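Local coordinates for protein mannan endo-1,4-beta-mannosidase (Mytilus edulis, PDB 2C0H) that hydrolyses internal beta-1,4-mannosidic linkages in the backbones of mannans, galactomannans and glucomannans, cutting mannotetraose and longer chains into short oligosaccharides, at residues F109-G114 and N206-A211; P144-L149 and G156-M161; N162-E167 and N239-H244; F179-L184 and Y196-I201; H244-A249 and G255-Y260. The protein carries 3 engineered substitutions. All coordinates share one frame; numbering follows the deposited sequence.

Contacts 1 and 2 lie deep in the TIM barrel, where strands 106-113 and 155-162 are neighbours in the sheet and each sends a tryptophan outward to a helix. Contact 1 spends that tryptophan on a direct N-H...O bond, contact 2 on a water and apolar packing. Contact 3 also joins buried residues, at the C-terminal end of strand 155-162, and rests on a phenol-carboxylate bond. Contact 4, about 20 Å from the chain's centre, is more peripheral and depends on a CH-pi contact; it uses helix 198-215, as contact 1 does. Contact 5 shares His244, helix 243-250 and the sulfate with contact 3, yet its own joint has no hydrogen bond and is mostly apolar.

Contact 1. Residues F109-G114 and N206-A211; sequences FTLWNG and NWQAAA
A single side-chain hydrogen bond, from Trp112 to Gln208, makes this a buried polar strand-to-helix contact in the TIM barrel, joining strand 106-113 to helix 198-215. Trp112 NE1 donates to Gln208 OE1 at 3.0 Å, with an N-H...O angle of 153°. The oxygen sits at the indole edge, almost in the ring plane, and accepts on a lone pair in its own carbonyl plane. With CG beside the backbone N (chi1 -68°) and the chain extended beyond it, Gln208 carries its amide across to the indole, the side chains crossing at about a right angle and the planes 56° apart. Leu111 CD1 packs 3.8 Å from Gln208 OE1. Gln208 NE2 donates to Phe204 O. A phenylalanine in place of Trp112 would probably leave Gln208 OE1 without this donor, the amide keeping its NE2 bond. The Trp112 side chain comes within about 7 Å (nearest atoms) of that of Asn162, a substrate-binding residue by similarity. Gripped at both ends, the amide is probably restrained in rotation, and the indole N-H is satisfied within the protein.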
# COMPACT_ATOMS: atom_id res chain seq x y z
N PHE A 109 -4.58 -4.99 -2.56
CA PHE A 109 -3.92 -6.05 -1.83
C PHE A 109 -2.45 -5.69 -1.51
O PHE A 109 -1.68 -5.30 -2.39
CB PHE A 109 -3.93 -7.36 -2.64
CG PHE A 109 -5.29 -8.02 -2.76
CD1 PHE A 109 -5.84 -8.70 -1.69
CD2 PHE A 109 -5.96 -8.03 -3.97
CE1 PHE A 109 -7.06 -9.35 -1.80
CE2 PHE A 109 -7.19 -8.67 -4.09
CZ PHE A 109 -7.74 -9.33 -3.01
N THR A 110 -2.06 -5.81 -0.24
CA THR A 110 -0.68 -5.55 0.19
C THR A 110 0.06 -6.87 0.35
O THR A 110 -0.33 -7.73 1.14
CB THR A 110 -0.63 -4.78 1.53
OG1 THR A 110 -1.40 -3.59 1.39
CG2 THR A 110 0.76 -4.39 1.89
N LEU A 111 1.15 -7.06 -0.40
CA LEU A 111 1.80 -8.36 -0.45
C LEU A 111 2.56 -8.71 0.84
O LEU A 111 2.28 -9.75 1.43
CB LEU A 111 2.76 -8.41 -1.66
CG LEU A 111 2.10 -8.26 -3.03
CD1 LEU A 111 3.23 -8.27 -4.06
CD2 LEU A 111 1.08 -9.32 -3.33
N TRP A 112 3.50 -7.85 1.25
CA TRP A 112 4.44 -8.11 2.36
C TRP A 112 4.37 -7.05 3.46
O TRP A 112 3.81 -5.97 3.26
CB TRP A 112 5.88 -8.18 1.85
CG TRP A 112 6.03 -9.11 0.68
CD1 TRP A 112 6.21 -8.74 -0.63
CD2 TRP A 112 6.00 -10.54 0.69
NE1 TRP A 112 6.29 -9.85 -1.41
CE2 TRP A 112 6.17 -10.97 -0.64
CE3 TRP A 112 5.84 -11.50 1.70
CZ2 TRP A 112 6.20 -12.32 -0.99
CZ3 TRP A 112 5.86 -12.85 1.34
CH2 TRP A 112 6.04 -13.24 0.00
N ASN A 113 4.96 -7.36 4.61
CA ASN A 113 5.03 -6.42 5.74
C ASN A 113 6.45 -6.31 6.33
O ASN A 113 7.05 -7.32 6.71
CB ASN A 113 4.07 -6.88 6.83
CG ASN A 113 4.01 -5.93 8.01
OD1 ASN A 113 4.28 -4.74 7.88
ND2 ASN A 113 3.64 -6.47 9.17
N GLY A 114 6.96 -5.08 6.45
CA GLY A 114 8.26 -4.80 7.05
C GLY A 114 8.24 -4.15 8.43
O GLY A 114 9.28 -3.76 8.95
N ASN A 206 11.47 -2.62 -7.06
CA ASN A 206 11.66 -2.51 -8.52
C ASN A 206 11.30 -3.82 -9.25
O ASN A 206 10.59 -3.82 -10.27
CB ASN A 206 13.11 -2.11 -8.79
CG ASN A 206 13.46 -1.97 -10.26
OD1 ASN A 206 14.35 -2.68 -10.76
ND2 ASN A 206 12.83 -1.02 -10.94
N TRP A 207 11.77 -4.96 -8.74
CA TRP A 207 11.52 -6.23 -9.44
C TRP A 207 10.05 -6.68 -9.39
O TRP A 207 9.51 -7.22 -10.36
CB TRP A 207 12.43 -7.33 -8.88
CG TRP A 207 13.89 -7.24 -9.32
CD1 TRP A 207 14.59 -6.13 -9.68
CD2 TRP A 207 14.79 -8.35 -9.45
NE1 TRP A 207 15.89 -6.47 -10.01
CE2 TRP A 207 16.03 -7.82 -9.87
CE3 TRP A 207 14.66 -9.72 -9.24
CZ2 TRP A 207 17.15 -8.63 -10.10
CZ3 TRP A 207 15.79 -10.54 -9.46
CH2 TRP A 207 17.01 -9.98 -9.89
N GLN A 208 9.37 -6.46 -8.27
CA GLN A 208 7.99 -6.86 -8.17
C GLN A 208 7.06 -5.93 -8.94
O GLN A 208 6.09 -6.38 -9.53
CB GLN A 208 7.59 -7.01 -6.70
CG GLN A 208 8.31 -8.18 -6.06
CD GLN A 208 8.00 -8.33 -4.59
OE1 GLN A 208 7.01 -8.96 -4.22
NE2 GLN A 208 8.84 -7.76 -3.76
N ALA A 209 7.37 -4.64 -8.96
CA ALA A 209 6.62 -3.68 -9.76
C ALA A 209 6.72 -4.03 -11.24
O ALA A 209 5.73 -4.02 -11.94
CB ALA A 209 7.11 -2.29 -9.52
N ALA A 210 7.92 -4.38 -11.69
CA ALA A 210 8.10 -4.76 -13.09
C ALA A 210 7.33 -6.04 -13.45
O ALA A 210 6.72 -6.12 -14.52
CB ALA A 210 9.59 -4.90 -13.40
N ALA A 211 7.32 -7.01 -12.54
CA ALA A 211 6.63 -8.27 -12.75
C ALA A 211 5.11 -8.10 -12.92
O ALA A 211 4.51 -8.66 -13.82
CB ALA A 211 6.94 -9.21 -11.61

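Contact 2. Residues P144-L149 and G156-M161; sequences PMANAL and GGWDIM
Helix segment 144-149 runs back along strand segment 156-161, their axes 11.1 Å apart at closest approach and 168° between their directions, with Ala146 opposite Trp158. Trp158 bridges the gap. Its side chain leaves the strand toward the helix, and a CG anti to the carbonyl carbon (chi1 -54°) lays the six-membered ring among three helix residues. Met145 CG lies 3.9 Å from Trp158 CH2, the two side chains passing at a slant. Leu149 CD1 meets the same CH2 near the ring plane at 4.2 Å, the two side chains crossing at about a right angle. Ala146 adds its CA, 4.0 Å from Trp158 CZ2. The polar corner of the indole is served by water: Trp158 NE1 donates to a water in the ring plane at 3.0 Å, and that water donates in turn to Ala146 O. Met93 of helix 89-102 and Ile212 of helix 198-215 also touch the Trp158 side chain. A helix covering the outside of the strand barrel and running antiparallel to the strand that follows it is the alpha/beta packing of a TIM barrel, and here Trp158 fills the interface.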
# COMPACT_ATOMS: atom_id res chain seq x y z
N PRO A 144 1.25 -15.40 -11.79
CA PRO A 144 -0.02 -16.13 -11.86
C PRO A 144 -1.20 -15.40 -11.21
O PRO A 144 -2.29 -15.36 -11.77
CB PRO A 144 0.30 -17.45 -11.14
CG PRO A 144 1.75 -17.63 -11.37
CD PRO A 144 2.35 -16.26 -11.33
N MET A 145 -0.96 -14.81 -10.04
CA MET A 145 -1.99 -14.11 -9.31
C MET A 145 -2.44 -12.85 -10.05
O MET A 145 -3.65 -12.63 -10.25
CB MET A 145 -1.46 -13.75 -7.92
CG MET A 145 -2.46 -13.28 -6.95
SD MET A 145 -1.74 -13.47 -5.29
CE MET A 145 -0.17 -12.63 -5.48
N ALA A 146 -1.48 -12.03 -10.47
CA ALA A 146 -1.80 -10.77 -11.13
C ALA A 146 -2.47 -11.01 -12.48
O ALA A 146 -3.38 -10.29 -12.87
CB ALA A 146 -0.56 -9.93 -11.29
N ASN A 147 -2.04 -12.05 -13.19
CA ASN A 147 -2.65 -12.36 -14.48
C ASN A 147 -4.09 -12.86 -14.34
O ASN A 147 -4.98 -12.48 -15.11
CB ASN A 147 -1.79 -13.40 -15.21
CG ASN A 147 -2.11 -13.49 -16.67
OD1 ASN A 147 -2.07 -12.49 -17.39
ND2 ASN A 147 -2.45 -14.68 -17.13
N ALA A 148 -4.34 -13.70 -13.34
CA ALA A 148 -5.65 -14.30 -13.14
C ALA A 148 -6.72 -13.27 -12.73
O ALA A 148 -7.88 -13.42 -13.08
CB ALA A 148 -5.57 -15.39 -12.08
N LEU A 149 -6.32 -12.27 -11.96
CA LEU A 149 -7.26 -11.30 -11.38
C LEU A 149 -7.41 -9.97 -12.12
O LEU A 149 -8.24 -9.13 -11.75
CB LEU A 149 -6.86 -11.02 -9.93
CG LEU A 149 -6.89 -12.26 -9.05
CD1 LEU A 149 -6.30 -11.96 -7.69
CD2 LEU A 149 -8.29 -12.82 -8.90
N GLY A 156 -8.49 -2.84 -7.37
CA GLY A 156 -7.86 -1.53 -7.44
C GLY A 156 -6.39 -1.59 -7.78
O GLY A 156 -5.92 -0.83 -8.63
N GLY A 157 -5.63 -2.45 -7.10
CA GLY A 157 -4.20 -2.54 -7.34
C GLY A 157 -3.44 -3.27 -6.26
O GLY A 157 -4.04 -4.02 -5.46
N TRP A 158 -2.12 -3.09 -6.28
CA TRP A 158 -1.16 -3.85 -5.48
C TRP A 158 -0.19 -2.93 -4.73
O TRP A 158 0.41 -2.03 -5.30
CB TRP A 158 -0.36 -4.82 -6.38
CG TRP A 158 -1.19 -5.72 -7.22
CD1 TRP A 158 -1.57 -5.53 -8.53
CD2 TRP A 158 -1.74 -6.99 -6.84
NE1 TRP A 158 -2.32 -6.58 -8.96
CE2 TRP A 158 -2.44 -7.50 -7.96
CE3 TRP A 158 -1.73 -7.74 -5.66
CZ2 TRP A 158 -3.13 -8.71 -7.92
CZ3 TRP A 158 -2.39 -8.95 -5.63
CH2 TRP A 158 -3.09 -9.43 -6.75
N ASP A 159 -0.02 -3.18 -3.43
CA ASP A 159 0.97 -2.50 -2.61
C ASP A 159 2.05 -3.56 -2.32
O ASP A 159 1.75 -4.59 -1.74
CB ASP A 159 0.25 -1.98 -1.34
CG ASP A 159 1.17 -1.47 -0.25
OD1 ASP A 159 2.42 -1.48 -0.36
OD2 ASP A 159 0.60 -1.01 0.78
N ILE A 160 3.27 -3.31 -2.76
CA ILE A 160 4.33 -4.32 -2.61
C ILE A 160 4.69 -4.60 -1.16
O ILE A 160 4.94 -5.74 -0.81
CB ILE A 160 5.63 -3.93 -3.34
CG1 ILE A 160 5.36 -3.64 -4.82
CG2 ILE A 160 6.68 -5.01 -3.18
CD1 ILE A 160 4.65 -4.69 -5.56
N MET A 161 4.75 -3.58 -0.32
CA MET A 161 5.18 -3.82 1.06
C MET A 161 4.69 -2.72 1.97
O MET A 161 4.73 -1.56 1.61
CB MET A 161 6.70 -3.90 1.17
CG MET A 161 7.19 -4.43 2.51
SD MET A 161 8.98 -4.69 2.50
CE MET A 161 9.14 -6.15 3.49
O HOH W 1 -3.38 -7.54 -11.64

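Contact 3. Residues N162-E167 and N239-H244; sequences NEPEGE and NLYSDH. With SO4 (sulfate ion), chain B.
The polar part of this contact is one short bond: Tyr241 OH donates to Glu165 OE2 at 2.6 Å. The carboxylate oxygen lies at the edge of the phenol ring, in its plane, while the hydroxyl comes from above the carboxylate plane, the two planes being 88° apart. A bend at chi2 (90°) brings the Glu165 carboxylate round to Tyr241. Both carboxylate oxygens have further donors, Ser225 OG at OE2 and the backbone N of Trp226 at OE1, which hold the group in place and probably stabilise its negative charge. Replacing Glu165 by an alanine is likely to leave Tyr241 OH, Ser225 OG and the backbone N of Trp226 without this acceptor.

The apolar part is small. Pro164 CG lies 4.3 Å from Tyr241 CZ and packs 3.4 Å from Tyr241 OH, and Leu240 CD1 lies 4.4 Å from Glu165 CG. Within its own segment, Leu240 CB covers a face of the Tyr241 ring. Asn239 OD1 accepts from Tyr241 N at 3.0 Å in an Asx turn. Farther along, Asp243 N and His244 N, at the start of a helix, donate to separate oxygens of a sulfate, probably from the crystallisation liquor.

Segment 162-167 leaves the end of strand 155-162 with Glu163, the proton donor by similarity; Tyr241 packs against Val223 of strand 221-225 and Tyr260 of strand 260-263, just ahead of helix 243-250.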
# COMPACT_ATOMS: atom_id res chain seq x y z
N ASN A 162 4.22 -3.11 3.15
CA ASN A 162 3.96 -2.17 4.21
C ASN A 162 5.25 -1.80 4.97
O ASN A 162 5.93 -2.68 5.51
CB ASN A 162 2.95 -2.78 5.18
CG ASN A 162 2.57 -1.84 6.26
OD1 ASN A 162 1.97 -0.82 5.98
ND2 ASN A 162 3.00 -2.11 7.49
N GLU A 163 5.57 -0.51 5.00
CA GLU A 163 6.66 0.06 5.79
C GLU A 163 8.00 -0.66 5.72
O GLU A 163 8.52 -1.17 6.72
CB GLU A 163 6.21 0.24 7.26
CG GLU A 163 4.93 1.06 7.32
CD GLU A 163 4.50 1.43 8.72
OE1 GLU A 163 5.07 0.90 9.68
OE2 GLU A 163 3.58 2.28 8.84
N PRO A 164 8.61 -0.68 4.53
CA PRO A 164 9.96 -1.27 4.45
C PRO A 164 11.01 -0.65 5.38
O PRO A 164 12.00 -1.30 5.75
CB PRO A 164 10.37 -1.01 2.99
CG PRO A 164 9.19 -0.56 2.28
CD PRO A 164 8.16 -0.10 3.25
N GLU A 165 10.80 0.61 5.77
CA GLU A 165 11.74 1.33 6.62
C GLU A 165 11.81 0.76 8.04
O GLU A 165 12.71 1.11 8.80
CB GLU A 165 11.41 2.81 6.66
CG GLU A 165 11.29 3.44 5.25
CD GLU A 165 9.89 3.39 4.66
OE1 GLU A 165 8.96 2.75 5.24
OE2 GLU A 165 9.71 3.97 3.57
N GLY A 166 10.88 -0.12 8.37
CA GLY A 166 10.95 -0.87 9.63
C GLY A 166 12.25 -1.66 9.78
O GLY A 166 12.72 -1.92 10.90
N GLU A 167 12.82 -2.03 8.64
CA GLU A 167 13.96 -2.93 8.61
C GLU A 167 15.17 -2.34 7.85
O GLU A 167 16.15 -3.04 7.58
CB GLU A 167 13.51 -4.31 8.08
CG GLU A 167 12.55 -5.02 9.09
CD GLU A 167 11.71 -6.17 8.54
OE1 GLU A 167 11.67 -6.42 7.31
OE2 GLU A 167 11.02 -6.82 9.37
N ASN A 239 13.93 10.63 -1.48
CA ASN A 239 12.85 9.72 -1.86
C ASN A 239 13.41 8.37 -2.32
O ASN A 239 13.95 8.27 -3.40
CB ASN A 239 12.00 10.35 -2.98
CG ASN A 239 10.74 9.55 -3.33
OD1 ASN A 239 10.44 8.50 -2.75
ND2 ASN A 239 9.98 10.06 -4.29
N LEU A 240 13.25 7.35 -1.49
CA LEU A 240 13.66 5.98 -1.83
C LEU A 240 12.88 5.35 -2.98
O LEU A 240 13.34 4.34 -3.54
CB LEU A 240 13.48 5.05 -0.62
CG LEU A 240 14.31 5.28 0.63
CD1 LEU A 240 13.86 4.38 1.77
CD2 LEU A 240 15.78 5.05 0.34
N TYR A 241 11.71 5.89 -3.32
CA TYR A 241 10.78 5.23 -4.25
C TYR A 241 10.60 5.95 -5.58
O TYR A 241 9.70 5.59 -6.33
CB TYR A 241 9.43 5.01 -3.56
CG TYR A 241 9.61 4.34 -2.23
CD1 TYR A 241 10.06 3.04 -2.15
CD2 TYR A 241 9.39 5.04 -1.04
CE1 TYR A 241 10.27 2.43 -0.92
CE2 TYR A 241 9.59 4.43 0.18
CZ TYR A 241 10.02 3.14 0.24
OH TYR A 241 10.22 2.54 1.47
N SER A 242 11.46 6.92 -5.87
CA SER A 242 11.40 7.64 -7.15
C SER A 242 11.81 6.68 -8.26
O SER A 242 12.49 5.70 -7.99
CB SER A 242 12.31 8.87 -7.15
OG SER A 242 13.70 8.52 -7.17
N ASP A 243 11.41 6.98 -9.48
CA ASP A 243 11.80 6.16 -10.64
C ASP A 243 13.32 6.02 -10.69
O ASP A 243 13.84 4.91 -10.87
CB ASP A 243 11.32 6.80 -11.96
CG ASP A 243 9.81 6.83 -12.10
OD1 ASP A 243 9.09 6.32 -11.21
OD2 ASP A 243 9.33 7.37 -13.12
N HIS A 244 14.03 7.14 -10.53
CA HIS A 244 15.50 7.14 -10.57
C HIS A 244 16.14 6.20 -9.54
O HIS A 244 17.03 5.41 -9.88
CB HIS A 244 16.07 8.55 -10.38
CG HIS A 244 17.56 8.62 -10.49
ND1 HIS A 244 18.20 8.69 -11.71
CD2 HIS A 244 18.53 8.58 -9.55
CE1 HIS A 244 19.51 8.71 -11.51
NE2 HIS A 244 19.73 8.65 -10.21
S SO4 B . 11.75 10.60 -10.81
O1 SO4 B . 10.67 9.76 -10.29
O2 SO4 B . 12.99 9.82 -10.85
O3 SO4 B . 12.00 11.77 -9.98
O4 SO4 B . 11.42 11.03 -12.17

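Contact 4. Residues F179-L184 and Y196-I201; sequences FDTRHL and YSAQEI
The chain at Phe179 runs close to the first turn of helix 198-215, the CA atoms of Phe179 and Ala198 standing 5.3 Å apart, and no hydrogen bond joins the two segments. Ala198 points its methyl at the loop: CB lies 3.8 Å from Phe179 O and 4.1 Å from Thr181 CG2. The Phe179 ring lies against the next helix residue. Gln199 CB sits over the centre of one ring face, 4.1 Å from the centroid and 5° off the normal, a CH-pi contact. With CG anti to the backbone N (chi1 -176°), Gln199 passes Phe179 CZ, and a bend at chi2 (-92°) leads the amide away from the ring, where NE2 bonds Ala249 O of helix 243-250. That same helix, through Cys245, Lys248 and Ala249, packs on the Phe179 ring as well.

Each segment also braces itself. Asp180 OD2 accepts from Arg182 N at 3.1 Å in an Asx turn, and its carboxylate forms a long salt bridge with the Arg182 guanidinium, whose hydrogen bonds are weak. Ser197 OG accepts from Glu200 N at 3.2 Å, while Glu200 OE1 takes Ser197 N on its anti lone pair. These reciprocal bonds are a classic capping box, here opening the helix that follows the long loop after barrel strand 155-162.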
# COMPACT_ATOMS: atom_id res chain seq x y z
N PHE A 179 20.49 6.64 -1.93
CA PHE A 179 20.78 5.51 -1.02
C PHE A 179 21.36 5.95 0.32
O PHE A 179 21.57 5.11 1.20
CB PHE A 179 21.74 4.50 -1.66
CG PHE A 179 21.25 3.89 -2.95
CD1 PHE A 179 19.89 3.70 -3.20
CD2 PHE A 179 22.16 3.47 -3.90
CE1 PHE A 179 19.46 3.14 -4.39
CE2 PHE A 179 21.73 2.90 -5.09
CZ PHE A 179 20.39 2.74 -5.34
N ASP A 180 21.62 7.24 0.49
CA ASP A 180 22.19 7.78 1.72
C ASP A 180 21.08 7.83 2.77
O ASP A 180 20.01 8.37 2.50
CB ASP A 180 22.77 9.18 1.44
CG ASP A 180 23.64 9.71 2.58
OD1 ASP A 180 24.87 9.85 2.38
OD2 ASP A 180 23.09 10.03 3.66
N THR A 181 21.31 7.27 3.95
CA THR A 181 20.28 7.25 4.99
C THR A 181 20.68 8.04 6.25
O THR A 181 20.10 7.82 7.32
CB THR A 181 19.88 5.80 5.38
OG1 THR A 181 21.02 5.10 5.88
CG2 THR A 181 19.33 5.05 4.18
N ARG A 182 21.63 8.96 6.12
CA ARG A 182 22.06 9.78 7.28
C ARG A 182 20.91 10.62 7.81
O ARG A 182 20.82 10.84 9.02
CB ARG A 182 23.27 10.66 6.94
CG ARG A 182 24.56 9.88 6.85
CD ARG A 182 25.75 10.76 6.57
NE ARG A 182 25.69 11.34 5.22
CZ ARG A 182 25.37 12.60 4.93
NH1 ARG A 182 25.06 13.48 5.88
NH2 ARG A 182 25.37 13.00 3.66
N HIS A 183 20.03 11.04 6.92
CA HIS A 183 18.86 11.83 7.31
C HIS A 183 17.84 11.04 8.11
O HIS A 183 16.95 11.65 8.71
CB HIS A 183 18.19 12.46 6.09
CG HIS A 183 17.52 11.48 5.18
ND1 HIS A 183 18.22 10.62 4.36
CD2 HIS A 183 16.21 11.20 4.98
CE1 HIS A 183 17.38 9.87 3.69
NE2 HIS A 183 16.15 10.20 4.05
N LEU A 184 17.93 9.71 8.11
CA LEU A 184 17.02 8.86 8.90
C LEU A 184 17.56 8.58 10.31
O LEU A 184 16.86 7.99 11.14
CB LEU A 184 16.75 7.52 8.19
CG LEU A 184 16.14 7.59 6.78
CD1 LEU A 184 15.85 6.19 6.22
CD2 LEU A 184 14.87 8.45 6.76
N TYR A 196 18.39 -4.33 6.24
CA TYR A 196 18.51 -4.17 4.78
C TYR A 196 19.00 -2.78 4.40
O TYR A 196 18.62 -1.79 5.01
CB TYR A 196 17.17 -4.46 4.10
CG TYR A 196 16.56 -5.76 4.55
CD1 TYR A 196 17.26 -6.96 4.41
CD2 TYR A 196 15.31 -5.81 5.14
CE1 TYR A 196 16.73 -8.17 4.85
CE2 TYR A 196 14.78 -7.00 5.58
CZ TYR A 196 15.48 -8.19 5.43
OH TYR A 196 14.95 -9.38 5.88
N SER A 197 19.86 -2.72 3.39
CA SER A 197 20.28 -1.43 2.88
C SER A 197 19.17 -0.79 2.05
O SER A 197 18.26 -1.47 1.59
CB SER A 197 21.53 -1.59 2.01
OG SER A 197 21.26 -2.37 0.87
N ALA A 198 19.27 0.52 1.84
CA ALA A 198 18.34 1.21 0.96
C ALA A 198 18.33 0.59 -0.43
O ALA A 198 17.27 0.43 -1.03
CB ALA A 198 18.69 2.69 0.86
N GLN A 199 19.50 0.21 -0.95
CA GLN A 199 19.56 -0.44 -2.25
C GLN A 199 18.82 -1.81 -2.30
O GLN A 199 18.18 -2.15 -3.30
CB GLN A 199 21.00 -0.58 -2.72
CG GLN A 199 21.13 -1.16 -4.14
CD GLN A 199 21.28 -2.68 -4.18
OE1 GLN A 199 21.85 -3.29 -3.26
NE2 GLN A 199 20.81 -3.29 -5.26
N GLU A 200 18.90 -2.59 -1.23
CA GLU A 200 18.20 -3.89 -1.19
C GLU A 200 16.67 -3.72 -1.23
O GLU A 200 15.97 -4.43 -1.95
CB GLU A 200 18.61 -4.69 0.05
CG GLU A 200 19.97 -5.35 -0.09
CD GLU A 200 20.43 -6.03 1.18
OE1 GLU A 200 20.35 -5.40 2.27
OE2 GLU A 200 20.89 -7.20 1.10
N ILE A 201 16.17 -2.76 -0.46
CA ILE A 201 14.75 -2.46 -0.47
C ILE A 201 14.31 -1.98 -1.85
O ILE A 201 13.28 -2.40 -2.37
CB ILE A 201 14.41 -1.43 0.61
CG1 ILE A 201 14.56 -2.09 1.99
CG2 ILE A 201 13.01 -0.85 0.39
CD1 ILE A 201 14.60 -1.13 3.14

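Contact 5. Residues H244-A249 and G255-Y260; sequences HCLVKA and GTLSFY. With SO4 (sulfate ion), chain B.
Leu246 turns its CG anti to the carbonyl carbon (chi1 -66°) with an extended chi2 of 179°, and this reach carries CD1 from helix 243-250 to the loop at 255-260. Leu257, with chi1 near -56°, presents its branch carbon to that methyl: Leu246 CD1 meets Leu257 CG at 4.1 Å, the two side chains crossing at about a right angle. The same methyl lies 3.8 Å from Gly255 O and 4.4 Å from Thr256 CA. The next residue, Val247, touches Thr256 CG2 with its own CG2 at 4.3 Å. Val205 of helix 198-215 packs on both leucines, and Asn206 of that helix gives Gly255 O its hydrogen bond through ND2. A sulfate sits at the start of helix 243-250. No hydrogen bond runs between helix and loop here: dispersion and the burial of methyl groups hold the two together, while the polar Gly255 carbonyl is satisfied by a third element, helix 198-215.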
# COMPACT_ATOMS: atom_id res chain seq x y z
N HIS A 244 14.03 7.14 -10.53
CA HIS A 244 15.50 7.14 -10.57
C HIS A 244 16.14 6.20 -9.54
O HIS A 244 17.03 5.41 -9.88
CB HIS A 244 16.07 8.55 -10.38
CG HIS A 244 17.56 8.62 -10.49
ND1 HIS A 244 18.20 8.69 -11.71
CD2 HIS A 244 18.53 8.58 -9.55
CE1 HIS A 244 19.51 8.71 -11.51
NE2 HIS A 244 19.73 8.65 -10.21
N CYS A 245 15.67 6.27 -8.30
CA CYS A 245 16.19 5.42 -7.24
C CYS A 245 15.89 3.93 -7.47
O CYS A 245 16.77 3.09 -7.32
CB CYS A 245 15.62 5.85 -5.89
SG CYS A 245 16.28 4.96 -4.48
N LEU A 246 14.65 3.60 -7.82
CA LEU A 246 14.26 2.20 -8.01
C LEU A 246 14.99 1.55 -9.17
O LEU A 246 15.39 0.38 -9.09
CB LEU A 246 12.74 2.03 -8.19
CG LEU A 246 11.89 2.38 -6.98
CD1 LEU A 246 10.44 2.18 -7.32
CD2 LEU A 246 12.28 1.57 -5.75
N VAL A 247 15.15 2.30 -10.25
CA VAL A 247 15.83 1.74 -11.43
C VAL A 247 17.33 1.62 -11.15
O VAL A 247 17.95 0.63 -11.56
CB VAL A 247 15.51 2.55 -12.71
CG1 VAL A 247 16.24 1.98 -13.92
CG2 VAL A 247 14.03 2.53 -12.97
N LYS A 248 17.91 2.57 -10.42
CA LYS A 248 19.32 2.45 -10.00
C LYS A 248 19.50 1.23 -9.09
O LYS A 248 20.50 0.51 -9.19
CB LYS A 248 19.80 3.73 -9.31
CG LYS A 248 21.27 3.74 -8.89
CD LYS A 248 22.21 3.93 -10.06
CE LYS A 248 23.65 4.16 -9.58
NZ LYS A 248 24.61 4.46 -10.68
N ALA A 249 18.52 0.99 -8.22
CA ALA A 249 18.61 -0.12 -7.26
C ALA A 249 18.48 -1.52 -7.88
O ALA A 249 19.25 -2.42 -7.52
CB ALA A 249 17.55 0.04 -6.18
N GLY A 255 9.99 -0.98 -13.73
CA GLY A 255 9.71 -1.26 -12.32
C GLY A 255 9.55 -0.02 -11.49
O GLY A 255 10.29 0.20 -10.55
N THR A 256 8.55 0.78 -11.86
CA THR A 256 8.28 2.06 -11.20
C THR A 256 6.87 2.03 -10.61
O THR A 256 6.02 1.25 -11.04
CB THR A 256 8.39 3.22 -12.22
OG1 THR A 256 7.54 2.94 -13.35
CG2 THR A 256 9.85 3.37 -12.69
N LEU A 257 6.64 2.87 -9.61
CA LEU A 257 5.33 2.90 -8.96
C LEU A 257 4.36 3.77 -9.75
O LEU A 257 4.78 4.67 -10.49
CB LEU A 257 5.47 3.46 -7.53
CG LEU A 257 6.44 2.75 -6.59
CD1 LEU A 257 6.34 3.39 -5.20
CD2 LEU A 257 6.18 1.26 -6.52
N SER A 258 3.07 3.50 -9.56
CA SER A 258 1.99 4.29 -10.15
C SER A 258 1.69 5.51 -9.30
O SER A 258 1.48 6.60 -9.82
CB SER A 258 0.72 3.44 -10.24
OG SER A 258 0.95 2.22 -10.92
N PHE A 259 1.63 5.30 -7.99
CA PHE A 259 1.42 6.38 -7.04
C PHE A 259 2.15 6.08 -5.74
O PHE A 259 2.59 4.96 -5.49
CB PHE A 259 -0.08 6.71 -6.83
CG PHE A 259 -0.92 5.59 -6.26
CD1 PHE A 259 -0.99 5.40 -4.88
CD2 PHE A 259 -1.71 4.79 -7.08
CE1 PHE A 259 -1.78 4.38 -4.34
CE2 PHE A 259 -2.51 3.79 -6.55
CZ PHE A 259 -2.54 3.58 -5.17
N TYR A 260 2.32 7.12 -4.94
CA TYR A 260 3.01 7.04 -3.65
C TYR A 260 1.95 6.90 -2.56
O TYR A 260 0.79 7.27 -2.74
CB TYR A 260 3.86 8.29 -3.40
CG TYR A 260 4.99 8.54 -4.39
CD1 TYR A 260 6.03 7.63 -4.52
CD2 TYR A 260 5.02 9.67 -5.16
CE1 TYR A 260 7.07 7.85 -5.41
CE2 TYR A 260 6.06 9.91 -6.05
CZ TYR A 260 7.07 9.00 -6.16
OH TYR A 260 8.09 9.24 -7.05
S SO4 B . 11.75 10.60 -10.81
O1 SO4 B . 10.67 9.76 -10.29
O2 SO4 B . 12.99 9.82 -10.85
O3 SO4 B . 12.00 11.77 -9.98
O4 SO4 B . 11.42 11.03 -12.17